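Local coordinates for protein putative phosphatase/phosphodiesterase MPN_349 (Mycoplasma pneumoniae M129, PDB 1T71) that binds two iron(III) ions and probably hydrolyses phosphoester bonds, perhaps those of 2',3'-cyclic nucleotides, as a member of the YmdB-like family of calcineurin-type phosphoesterases, at residues Lys6-Gly11 and Ser31-Asp36; Gly125-Leu130 and Phe157-Thr162; Ser163-Phe168 and Tyr200-Gly205; Gly245-Val250 and Val257-Ala262. One frame throughout, in Å; residues are numbered along the deposited sequence.

Contact 1 (Lys6-Gly11 and Ser31-Asp36)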
# COMPACT_ATOMS: atom_id res chain seq x y z
N LYS A 6 11.16 3.58 -14.25
CA LYS A 6 10.78 2.26 -13.79
C LYS A 6 10.50 2.28 -12.30
O LYS A 6 11.36 2.68 -11.51
CB LYS A 6 11.89 1.27 -14.14
CG LYS A 6 12.03 1.09 -15.63
CD LYS A 6 13.31 0.38 -16.03
CE LYS A 6 13.42 0.34 -17.55
NZ LYS A 6 14.80 0.04 -18.02
N PHE A 7 9.29 1.87 -11.92
CA PHE A 7 8.89 1.86 -10.52
C PHE A 7 8.60 0.48 -9.97
O PHE A 7 8.37 -0.47 -10.72
CB PHE A 7 7.60 2.66 -10.29
CG PHE A 7 7.64 4.07 -10.78
CD1 PHE A 7 7.51 4.35 -12.14
CD2 PHE A 7 7.71 5.13 -9.88
CE1 PHE A 7 7.43 5.67 -12.59
CE2 PHE A 7 7.63 6.45 -10.32
CZ PHE A 7 7.49 6.72 -11.68
N ILE A 8 8.59 0.39 -8.65
CA ILE A 8 8.25 -0.83 -7.92
C ILE A 8 7.36 -0.38 -6.77
O ILE A 8 7.76 0.45 -5.96
CB ILE A 8 9.49 -1.54 -7.33
CG1 ILE A 8 10.22 -2.33 -8.41
CG2 ILE A 8 9.06 -2.47 -6.19
CD1 ILE A 8 11.47 -3.06 -7.90
N PHE A 9 6.13 -0.90 -6.73
CA PHE A 9 5.19 -0.56 -5.67
C PHE A 9 4.87 -1.81 -4.86
O PHE A 9 4.38 -2.80 -5.41
CB PHE A 9 3.91 0.04 -6.26
CG PHE A 9 2.93 0.51 -5.23
CD1 PHE A 9 2.20 -0.40 -4.47
CD2 PHE A 9 2.78 1.87 -4.96
CE1 PHE A 9 1.34 0.03 -3.46
CE2 PHE A 9 1.92 2.31 -3.96
CZ PHE A 9 1.20 1.39 -3.20
N LEU A 10 5.13 -1.77 -3.55
CA LEU A 10 4.87 -2.92 -2.68
C LEU A 10 3.67 -2.67 -1.78
O LEU A 10 3.48 -1.55 -1.28
CB LEU A 10 6.11 -3.22 -1.82
CG LEU A 10 7.44 -3.43 -2.55
CD1 LEU A 10 8.47 -3.99 -1.57
CD2 LEU A 10 7.26 -4.39 -3.70
N GLY A 11 2.87 -3.71 -1.57
CA GLY A 11 1.67 -3.60 -0.75
C GLY A 11 1.93 -3.55 0.75
O GLY A 11 3.06 -3.75 1.21
N SER A 31 17.33 -4.43 -8.66
CA SER A 31 18.31 -4.74 -9.69
C SER A 31 17.66 -5.43 -10.88
O SER A 31 17.88 -5.04 -12.03
CB SER A 31 19.41 -5.64 -9.12
OG SER A 31 20.26 -6.12 -10.15
N LYS A 32 16.87 -6.46 -10.61
CA LYS A 32 16.20 -7.22 -11.66
C LYS A 32 15.36 -6.37 -12.61
O LYS A 32 15.34 -6.61 -13.82
CB LYS A 32 15.30 -8.30 -11.04
CG LYS A 32 14.42 -9.02 -12.03
CD LYS A 32 13.58 -10.10 -11.36
CE LYS A 32 12.71 -10.81 -12.38
NZ LYS A 32 11.99 -11.97 -11.80
N TYR A 33 14.67 -5.37 -12.07
CA TYR A 33 13.82 -4.51 -12.90
C TYR A 33 14.48 -3.19 -13.27
O TYR A 33 13.89 -2.38 -14.00
CB TYR A 33 12.49 -4.21 -12.20
CG TYR A 33 11.58 -5.41 -12.05
CD1 TYR A 33 11.43 -6.05 -10.82
CD2 TYR A 33 10.87 -5.89 -13.14
CE1 TYR A 33 10.59 -7.15 -10.68
CE2 TYR A 33 10.02 -6.99 -13.01
CZ TYR A 33 9.89 -7.61 -11.79
OH TYR A 33 9.07 -8.70 -11.69
N GLN A 34 15.70 -2.96 -12.78
CA GLN A 34 16.40 -1.71 -13.04
C GLN A 34 15.49 -0.60 -12.56
O GLN A 34 15.39 0.44 -13.21
CB GLN A 34 16.69 -1.54 -14.53
CG GLN A 34 17.91 -2.29 -15.03
CD GLN A 34 19.17 -1.95 -14.24
OE1 GLN A 34 19.42 -2.50 -13.16
NE2 GLN A 34 19.97 -1.03 -14.77
N ALA A 35 14.83 -0.82 -11.44
CA ALA A 35 13.91 0.16 -10.88
C ALA A 35 14.64 1.44 -10.52
O ALA A 35 15.80 1.41 -10.10
CB ALA A 35 13.22 -0.40 -9.65
N ASP A 36 13.95 2.56 -10.69
CA ASP A 36 14.51 3.87 -10.37
C ASP A 36 13.97 4.31 -9.02
O ASP A 36 14.66 5.00 -8.27
CB ASP A 36 14.08 4.90 -11.42
CG ASP A 36 14.68 4.62 -12.79
OD1 ASP A 36 15.92 4.63 -12.91
OD2 ASP A 36 13.90 4.39 -13.74
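Two hydrogen bonds tie both backbone polar groups of Lys-6 to a single residue, Asp-36. The amide N of Asp-36 donates to Lys-6 O over 2.7 Å, lying in the plane of that carbonyl. In return Lys-6 N reaches Asp-36 OD2 at 2.9 Å along an almost straight line (176° at the hydrogen), using the oxygen's anti lone pair. Aspartate suits the place because its short chain, with CG beside the backbone N (chi1 -66°), sets the carboxylate next to its own N-H, so both can address the same neighbour. The Lys-6 chain then runs out extended, and its CD lies 3.5 Å from both Tyr-33 O and Gln-34 O, across the end of helix 26-33. Gln-34 closes that helix in a Schellman motif, taking positive phi and turning the chain toward Asp-36. Further in, Ile-8 CD1 fits against Ala-35 CB at 3.6 Å and reaches Tyr-33 CD1 at 4.2 Å, the isoleucine crossing the tyrosine roughly perpendicularly. The Tyr-33 ring also stacks on Phe-247, and its OH bonds to Glu-261. The contact belongs to a beta-alpha-beta crossover, whose next strand, 37-41, pairs with 6-10. Its chemistry implies a fixed strand start: the carboxylate is engaged by a backbone N-H, while the ammonium NZ of Lys-6, 6.2 Å from Asp-36 OD2, may still favour its negative charge from a distance.

Contact 2 (Gly125-Leu130 and Phe157-Thr162)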
# COMPACT_ATOMS: atom_id res chain seq x y z
N GLY A 125 -10.95 4.58 0.93
CA GLY A 125 -12.21 4.24 0.30
C GLY A 125 -13.35 4.48 1.26
O GLY A 125 -13.19 4.37 2.48
N THR A 126 -14.52 4.81 0.72
CA THR A 126 -15.67 5.07 1.56
C THR A 126 -16.18 3.76 2.16
O THR A 126 -16.92 3.76 3.15
CB THR A 126 -16.79 5.74 0.74
OG1 THR A 126 -17.75 6.31 1.63
CG2 THR A 126 -17.46 4.72 -0.16
N SER A 127 -15.77 2.64 1.57
CA SER A 127 -16.16 1.30 2.02
C SER A 127 -15.35 0.79 3.21
O SER A 127 -15.58 -0.32 3.69
CB SER A 127 -16.06 0.30 0.86
OG SER A 127 -14.71 0.15 0.42
N VAL A 128 -14.40 1.57 3.68
CA VAL A 128 -13.58 1.16 4.82
C VAL A 128 -14.19 1.72 6.10
O VAL A 128 -14.43 2.92 6.21
CB VAL A 128 -12.13 1.70 4.72
CG1 VAL A 128 -11.33 1.25 5.94
CG2 VAL A 128 -11.47 1.20 3.45
N PRO A 129 -14.47 0.85 7.09
CA PRO A 129 -15.05 1.32 8.35
C PRO A 129 -13.98 2.09 9.12
O PRO A 129 -12.90 1.56 9.37
CB PRO A 129 -15.43 0.03 9.07
CG PRO A 129 -15.60 -0.96 7.94
CD PRO A 129 -14.45 -0.61 7.03
N LEU A 130 -14.26 3.34 9.47
CA LEU A 130 -13.31 4.18 10.20
C LEU A 130 -13.90 4.76 11.48
O LEU A 130 -15.11 4.93 11.60
CB LEU A 130 -12.83 5.34 9.32
CG LEU A 130 -11.75 5.18 8.25
CD1 LEU A 130 -11.00 3.87 8.44
CD2 LEU A 130 -12.37 5.26 6.87
N PHE A 157 -5.19 3.70 -3.64
CA PHE A 157 -6.56 3.77 -3.13
C PHE A 157 -6.75 2.67 -2.10
O PHE A 157 -6.89 1.50 -2.44
CB PHE A 157 -7.56 3.59 -4.28
CG PHE A 157 -8.99 3.92 -3.92
CD1 PHE A 157 -10.04 3.21 -4.50
CD2 PHE A 157 -9.29 4.93 -3.01
CE1 PHE A 157 -11.38 3.50 -4.17
CE2 PHE A 157 -10.61 5.24 -2.67
CZ PHE A 157 -11.66 4.52 -3.25
N HIS A 158 -6.75 3.07 -0.83
CA HIS A 158 -6.90 2.13 0.27
C HIS A 158 -8.38 1.90 0.53
O HIS A 158 -9.00 2.64 1.29
CB HIS A 158 -6.21 2.70 1.52
CG HIS A 158 -5.67 1.66 2.44
ND1 HIS A 158 -6.22 1.41 3.68
CD2 HIS A 158 -4.65 0.79 2.30
CE1 HIS A 158 -5.56 0.43 4.26
NE2 HIS A 158 -4.60 0.03 3.45
N ALA A 159 -8.93 0.86 -0.09
CA ALA A 159 -10.36 0.56 0.04
C ALA A 159 -10.64 -0.92 0.28
O ALA A 159 -9.81 -1.78 -0.02
CB ALA A 159 -11.10 1.05 -1.19
N GLU A 160 -11.84 -1.20 0.78
CA GLU A 160 -12.23 -2.56 1.11
C GLU A 160 -12.95 -3.34 0.01
O GLU A 160 -12.65 -4.50 -0.24
CB GLU A 160 -13.13 -2.53 2.36
CG GLU A 160 -12.84 -3.62 3.38
CD GLU A 160 -13.30 -4.97 2.91
OE1 GLU A 160 -12.89 -5.98 3.52
OE2 GLU A 160 -14.07 -5.04 1.94
N THR A 161 -13.88 -2.67 -0.66
CA THR A 161 -14.72 -3.27 -1.68
C THR A 161 -14.22 -3.34 -3.13
O THR A 161 -13.66 -2.37 -3.65
CB THR A 161 -16.08 -2.55 -1.65
OG1 THR A 161 -16.85 -3.05 -0.54
CG2 THR A 161 -16.83 -2.73 -2.91
N THR A 162 -14.43 -4.48 -3.79
CA THR A 162 -14.03 -4.65 -5.18
C THR A 162 -14.90 -3.75 -6.05
O THR A 162 -14.46 -3.27 -7.09
CB THR A 162 -14.21 -6.12 -5.70
OG1 THR A 162 -15.51 -6.60 -5.33
CG2 THR A 162 -13.13 -7.04 -5.13
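Ser-127 and Gly-125, at positions three and one of a type I turn, have the largest areas buried here. Ser-127 holds OG in the crowded position between its backbone N and carbonyl carbon (chi1 64°), aiming it at two successive amides. Thr-161 N donates to Ser-127 OG over 3.1 Å on a fairly straight path (164°), and Glu-160 N donates to Ser-127 OG over 3.2 Å on a more bent one. The same OG is also bonded to Glu-164 OE2, so a small hydroxyl serves as a three-way junction. Gly-125 N donates to His-158 O over 2.8 Å, approaching from above the carbonyl plane. Its CA rests 3.5 Å from Phe-157 CE2 and 3.7 Å from Ala-159 CB; that methyl occupies the space a CB on Gly-125 would need, which explains the glycine. Beside them Val-128 lays CG2 over the backbone of the other segment, 3.6 Å from His-158 O. His-158, which shares its iron with Glu-43, Asn-71 and His-183, thus has its carbonyl tied down by Gly-125. The turn follows strand 117-124, parallel neighbour of 152-158 in the sheet, and 157-162 runs from that second strand into helix 162-172, whose Glu-164 also takes Thr-126 N.

Contact 3 (Ser163-Phe168 and Tyr200-Gly205)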
# COMPACT_ATOMS: atom_id res chain seq x y z
N SER A 163 -16.13 -3.50 -5.62
CA SER A 163 -16.98 -2.62 -6.41
C SER A 163 -16.53 -1.16 -6.29
O SER A 163 -16.50 -0.45 -7.28
CB SER A 163 -18.45 -2.76 -5.99
OG SER A 163 -18.67 -2.22 -4.70
N GLU A 164 -16.17 -0.71 -5.09
CA GLU A 164 -15.71 0.68 -4.97
C GLU A 164 -14.39 0.85 -5.72
O GLU A 164 -14.16 1.87 -6.37
CB GLU A 164 -15.51 1.11 -3.51
CG GLU A 164 -15.28 2.62 -3.39
CD GLU A 164 -14.99 3.11 -1.98
OE1 GLU A 164 -15.03 4.35 -1.78
OE2 GLU A 164 -14.72 2.29 -1.09
N LYS A 165 -13.53 -0.16 -5.63
CA LYS A 165 -12.24 -0.12 -6.30
C LYS A 165 -12.38 0.01 -7.81
O LYS A 165 -11.74 0.86 -8.44
CB LYS A 165 -11.44 -1.40 -5.97
CG LYS A 165 -10.07 -1.14 -5.35
CD LYS A 165 -10.15 -1.00 -3.84
CE LYS A 165 -10.23 -2.35 -3.16
NZ LYS A 165 -8.91 -3.05 -3.08
N ASN A 166 -13.21 -0.83 -8.41
CA ASN A 166 -13.39 -0.80 -9.84
C ASN A 166 -14.20 0.41 -10.31
O ASN A 166 -14.02 0.88 -11.44
CB ASN A 166 -14.01 -2.12 -10.30
CG ASN A 166 -12.99 -3.24 -10.32
OD1 ASN A 166 -12.26 -3.41 -11.29
ND2 ASN A 166 -12.92 -4.01 -9.23
N ALA A 167 -15.08 0.93 -9.46
CA ALA A 167 -15.84 2.11 -9.83
C ALA A 167 -14.84 3.27 -9.91
O ALA A 167 -14.94 4.13 -10.78
CB ALA A 167 -16.91 2.41 -8.78
N PHE A 168 -13.88 3.25 -9.00
CA PHE A 168 -12.84 4.28 -8.94
C PHE A 168 -12.00 4.17 -10.21
O PHE A 168 -11.65 5.18 -10.82
CB PHE A 168 -11.98 4.07 -7.68
CG PHE A 168 -11.08 5.23 -7.35
CD1 PHE A 168 -9.76 5.27 -7.81
CD2 PHE A 168 -11.54 6.28 -6.56
CE1 PHE A 168 -8.92 6.33 -7.47
CE2 PHE A 168 -10.70 7.34 -6.22
CZ PHE A 168 -9.39 7.37 -6.68
N TYR A 200 -3.58 -0.54 -13.55
CA TYR A 200 -4.60 -0.80 -12.54
C TYR A 200 -4.50 -2.19 -11.95
O TYR A 200 -4.07 -3.13 -12.62
CB TYR A 200 -6.01 -0.66 -13.13
CG TYR A 200 -7.10 -1.08 -12.16
CD1 TYR A 200 -7.46 -0.27 -11.08
CD2 TYR A 200 -7.74 -2.32 -12.28
CE1 TYR A 200 -8.42 -0.67 -10.16
CE2 TYR A 200 -8.71 -2.74 -11.36
CZ TYR A 200 -9.04 -1.91 -10.29
OH TYR A 200 -9.97 -2.30 -9.35
N ILE A 201 -4.91 -2.32 -10.69
CA ILE A 201 -4.96 -3.59 -9.99
C ILE A 201 -5.88 -3.39 -8.79
O ILE A 201 -5.75 -2.42 -8.04
CB ILE A 201 -3.55 -4.08 -9.55
CG1 ILE A 201 -3.65 -5.51 -9.01
CG2 ILE A 201 -2.96 -3.16 -8.50
CD1 ILE A 201 -2.31 -6.13 -8.63
N THR A 202 -6.84 -4.30 -8.63
CA THR A 202 -7.80 -4.19 -7.53
C THR A 202 -7.11 -4.16 -6.18
O THR A 202 -7.48 -3.37 -5.31
CB THR A 202 -8.84 -5.33 -7.59
OG1 THR A 202 -9.61 -5.19 -8.79
CG2 THR A 202 -9.79 -5.25 -6.39
N ASP A 203 -6.10 -5.01 -5.99
CA ASP A 203 -5.34 -5.02 -4.74
C ASP A 203 -3.92 -5.56 -4.95
O ASP A 203 -3.73 -6.66 -5.48
CB ASP A 203 -6.06 -5.84 -3.66
CG ASP A 203 -5.64 -5.42 -2.25
OD1 ASP A 203 -4.42 -5.48 -1.94
OD2 ASP A 203 -6.52 -5.02 -1.45
N VAL A 204 -2.94 -4.77 -4.53
CA VAL A 204 -1.54 -5.17 -4.67
C VAL A 204 -1.19 -6.35 -3.77
O VAL A 204 -0.37 -7.20 -4.11
CB VAL A 204 -0.60 -4.00 -4.31
CG1 VAL A 204 0.86 -4.45 -4.38
CG2 VAL A 204 -0.84 -2.83 -5.25
N GLY A 205 -1.83 -6.42 -2.61
CA GLY A 205 -1.53 -7.50 -1.69
C GLY A 205 -0.75 -6.97 -0.50
O GLY A 205 -0.61 -5.76 -0.32
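Lys-165 and Tyr-200 cross almost perpendicularly, the lysine chain passing the phenol tip, with Lys-165 CB 3.8 Å from Tyr-200 OH. Bends at chi2, chi3 and chi4, each near +80°, curl the lysine round the carbonyl of Thr-202. Its NZ donates to Thr-202 O over 2.7 Å from above the carbonyl plane, and CG lies 3.4 Å from the same oxygen. The ammonium also forms a rather long salt bridge, Lys-165 NZ to Asp-203 OD2 at 3.5 Å. Asn-166 meets the tyrosine from the next position on the helix: its amide plane is turned 64° from the ring, and OD1 comes within 3.6 Å of Tyr-200 CE2. Its ND2 is committed to Thr-162 O, whereas Thr-202 OG1 bonds to Asp-190. Asp-203 is shared out: OD2 also bonds Thr-184 OG1, and OD1 accepts from Gly-205 N over 2.8 Å, making an Asx turn. Gly-205 has backbone angles (phi 108°) that suit glycine alone. The chemistry implies a buried lysine whose charge is met by a carbonyl and a carboxylate. Asp-203 lies next to the first shell of the metal site, about 5 Å from the side chains of the iron ligands Asp-12 and His-183, and Lys-165 may help keep it ionised.

Contact 4 (Gly245-Val250 and Val257-Ala262)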
# COMPACT_ATOMS: atom_id res chain seq x y z
N GLY A 245 3.81 -7.09 -4.87
CA GLY A 245 3.95 -5.76 -5.40
C GLY A 245 3.70 -5.68 -6.89
O GLY A 245 3.29 -6.65 -7.53
N VAL A 246 3.96 -4.50 -7.43
CA VAL A 246 3.78 -4.26 -8.85
C VAL A 246 4.94 -3.47 -9.42
O VAL A 246 5.36 -2.46 -8.85
CB VAL A 246 2.49 -3.46 -9.12
CG1 VAL A 246 2.42 -3.06 -10.59
CG2 VAL A 246 1.28 -4.28 -8.72
N PHE A 247 5.47 -3.95 -10.54
CA PHE A 247 6.53 -3.24 -11.24
C PHE A 247 5.85 -2.58 -12.43
O PHE A 247 5.04 -3.21 -13.10
CB PHE A 247 7.61 -4.19 -11.75
CG PHE A 247 8.36 -3.64 -12.94
CD1 PHE A 247 7.97 -3.97 -14.24
CD2 PHE A 247 9.41 -2.75 -12.77
CE1 PHE A 247 8.61 -3.40 -15.35
CE2 PHE A 247 10.06 -2.17 -13.87
CZ PHE A 247 9.65 -2.50 -15.17
N PHE A 248 6.16 -1.32 -12.69
CA PHE A 248 5.60 -0.65 -13.85
C PHE A 248 6.53 0.44 -14.35
O PHE A 248 7.23 1.08 -13.56
CB PHE A 248 4.21 -0.04 -13.55
CG PHE A 248 4.23 1.09 -12.56
CD1 PHE A 248 4.29 0.84 -11.19
CD2 PHE A 248 4.15 2.41 -12.99
CE1 PHE A 248 4.28 1.89 -10.27
CE2 PHE A 248 4.14 3.47 -12.08
CZ PHE A 248 4.20 3.21 -10.71
N GLU A 249 6.57 0.62 -15.67
CA GLU A 249 7.41 1.66 -16.24
C GLU A 249 6.59 2.55 -17.17
O GLU A 249 5.84 2.07 -18.03
CB GLU A 249 8.62 1.07 -16.97
CG GLU A 249 8.39 0.62 -18.39
CD GLU A 249 9.70 0.23 -19.06
OE1 GLU A 249 10.62 1.08 -19.10
OE2 GLU A 249 9.80 -0.91 -19.56
N VAL A 250 6.73 3.85 -16.97
CA VAL A 250 6.00 4.84 -17.74
C VAL A 250 6.88 5.29 -18.90
O VAL A 250 7.93 4.71 -19.15
CB VAL A 250 5.65 6.04 -16.83
CG1 VAL A 250 4.61 6.93 -17.50
CG2 VAL A 250 5.13 5.53 -15.49
N VAL A 257 1.63 4.22 -19.32
CA VAL A 257 2.34 3.09 -18.76
C VAL A 257 2.68 2.19 -19.94
O VAL A 257 1.83 1.90 -20.78
CB VAL A 257 1.48 2.31 -17.75
CG1 VAL A 257 2.19 1.02 -17.34
CG2 VAL A 257 1.24 3.19 -16.52
N ILE A 258 3.93 1.76 -20.00
CA ILE A 258 4.41 0.93 -21.09
C ILE A 258 4.57 -0.53 -20.71
O ILE A 258 4.62 -1.40 -21.57
CB ILE A 258 5.77 1.47 -21.60
CG1 ILE A 258 5.55 2.76 -22.38
CG2 ILE A 258 6.48 0.44 -22.46
CD1 ILE A 258 6.83 3.39 -22.88
N LYS A 259 4.64 -0.81 -19.41
CA LYS A 259 4.81 -2.18 -18.96
C LYS A 259 4.44 -2.36 -17.49
O LYS A 259 4.56 -1.44 -16.69
CB LYS A 259 6.26 -2.62 -19.20
CG LYS A 259 6.63 -3.95 -18.58
CD LYS A 259 7.88 -4.55 -19.22
CE LYS A 259 7.62 -4.95 -20.67
NZ LYS A 259 8.73 -5.79 -21.25
N THR A 260 3.96 -3.56 -17.16
CA THR A 260 3.59 -3.91 -15.80
C THR A 260 3.79 -5.40 -15.58
O THR A 260 3.62 -6.20 -16.49
CB THR A 260 2.12 -3.60 -15.49
OG1 THR A 260 1.28 -4.38 -16.35
CG2 THR A 260 1.83 -2.12 -15.67
N GLU A 261 4.15 -5.75 -14.35
CA GLU A 261 4.35 -7.14 -13.98
C GLU A 261 4.12 -7.29 -12.48
O GLU A 261 4.59 -6.47 -11.69
CB GLU A 261 5.78 -7.59 -14.31
CG GLU A 261 5.96 -9.09 -14.22
CD GLU A 261 7.42 -9.51 -14.22
OE1 GLU A 261 8.18 -9.05 -15.10
OE2 GLU A 261 7.80 -10.32 -13.35
N ALA A 262 3.39 -8.33 -12.09
CA ALA A 262 3.13 -8.57 -10.68
C ALA A 262 4.37 -9.18 -10.03
O ALA A 262 5.03 -10.04 -10.61
CB ALA A 262 1.95 -9.52 -10.53
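Glu-249 O is gripped by two successive amides: Ile-258 N donates to it over 2.8 Å, nearly along the C=O axis (166° at the hydrogen), while Lys-259 N adds a weak bond of 3.4 Å. Two residues facing one is the signature of a classic beta bulge. Beyond it the pairing is regular. Phe-247 and Glu-261 form a hydrogen-bonded pair, with Phe-247 N to Glu-261 O at 2.9 Å and almost straight (176°), and Glu-261 N to Phe-247 O at 3.0 Å. Glu-249 N closes the other such pair with Lys-259 O at 3.1 Å. On the face bearing these four residues, Lys-259 CG touches the edge of the Phe-247 ring, 3.8 Å from CE1, so the aliphatic part of the lysine packs along the rim of the aromatic. Glu-249 runs alongside Lys-259, its OE2 3.9 Å from Lys-259 CB; the charged ends stay apart, Glu-249 OE1 bonding to Ser-4 OG, whereas Glu-261 OE2 turns to Tyr-33 OH. On the other face the close non-hydrogen-bonded pairing sets Phe-248 CB 3.8 Å from Thr-260 CG2, and the crowded first torsion leads the ring away to stack on Phe-7 and meet Phe-180 edge-to-face. That face is largely apolar, in keeping with Val-246, Phe-248 and Thr-260 touching strands 178-182 and 199-201 of the second sheet. The strands, 166° apart in direction, make an antiparallel hairpin at the border of one sheet of the two-sheet sandwich, the core of the calcineurin-like metallophosphoesterase fold.

Overall arrangement
Contacts 1 and 4 serve one mixed sheet, in which strands 6-10 and 241-249 are neighbours; contacts 2 and 3 serve the other. The first pair, centres about 8 Å apart, is partly buried and lies farther out; contact 4 is held chiefly by backbone bonds and contact 1 by a backbone bond and a carboxylate. The second pair, centres about 10 Å apart, is buried near the irons and leans more on a hydroxyl, an ammonium and a carboxylate; Glu-164 links the two. Only contact 2 contains an iron ligand, while contact 3 comes close to the site without supplying one. Val-204 of contact 3 bridges the sheets, touching both contact 1 and contact 4, whereas contact 2 touches neither.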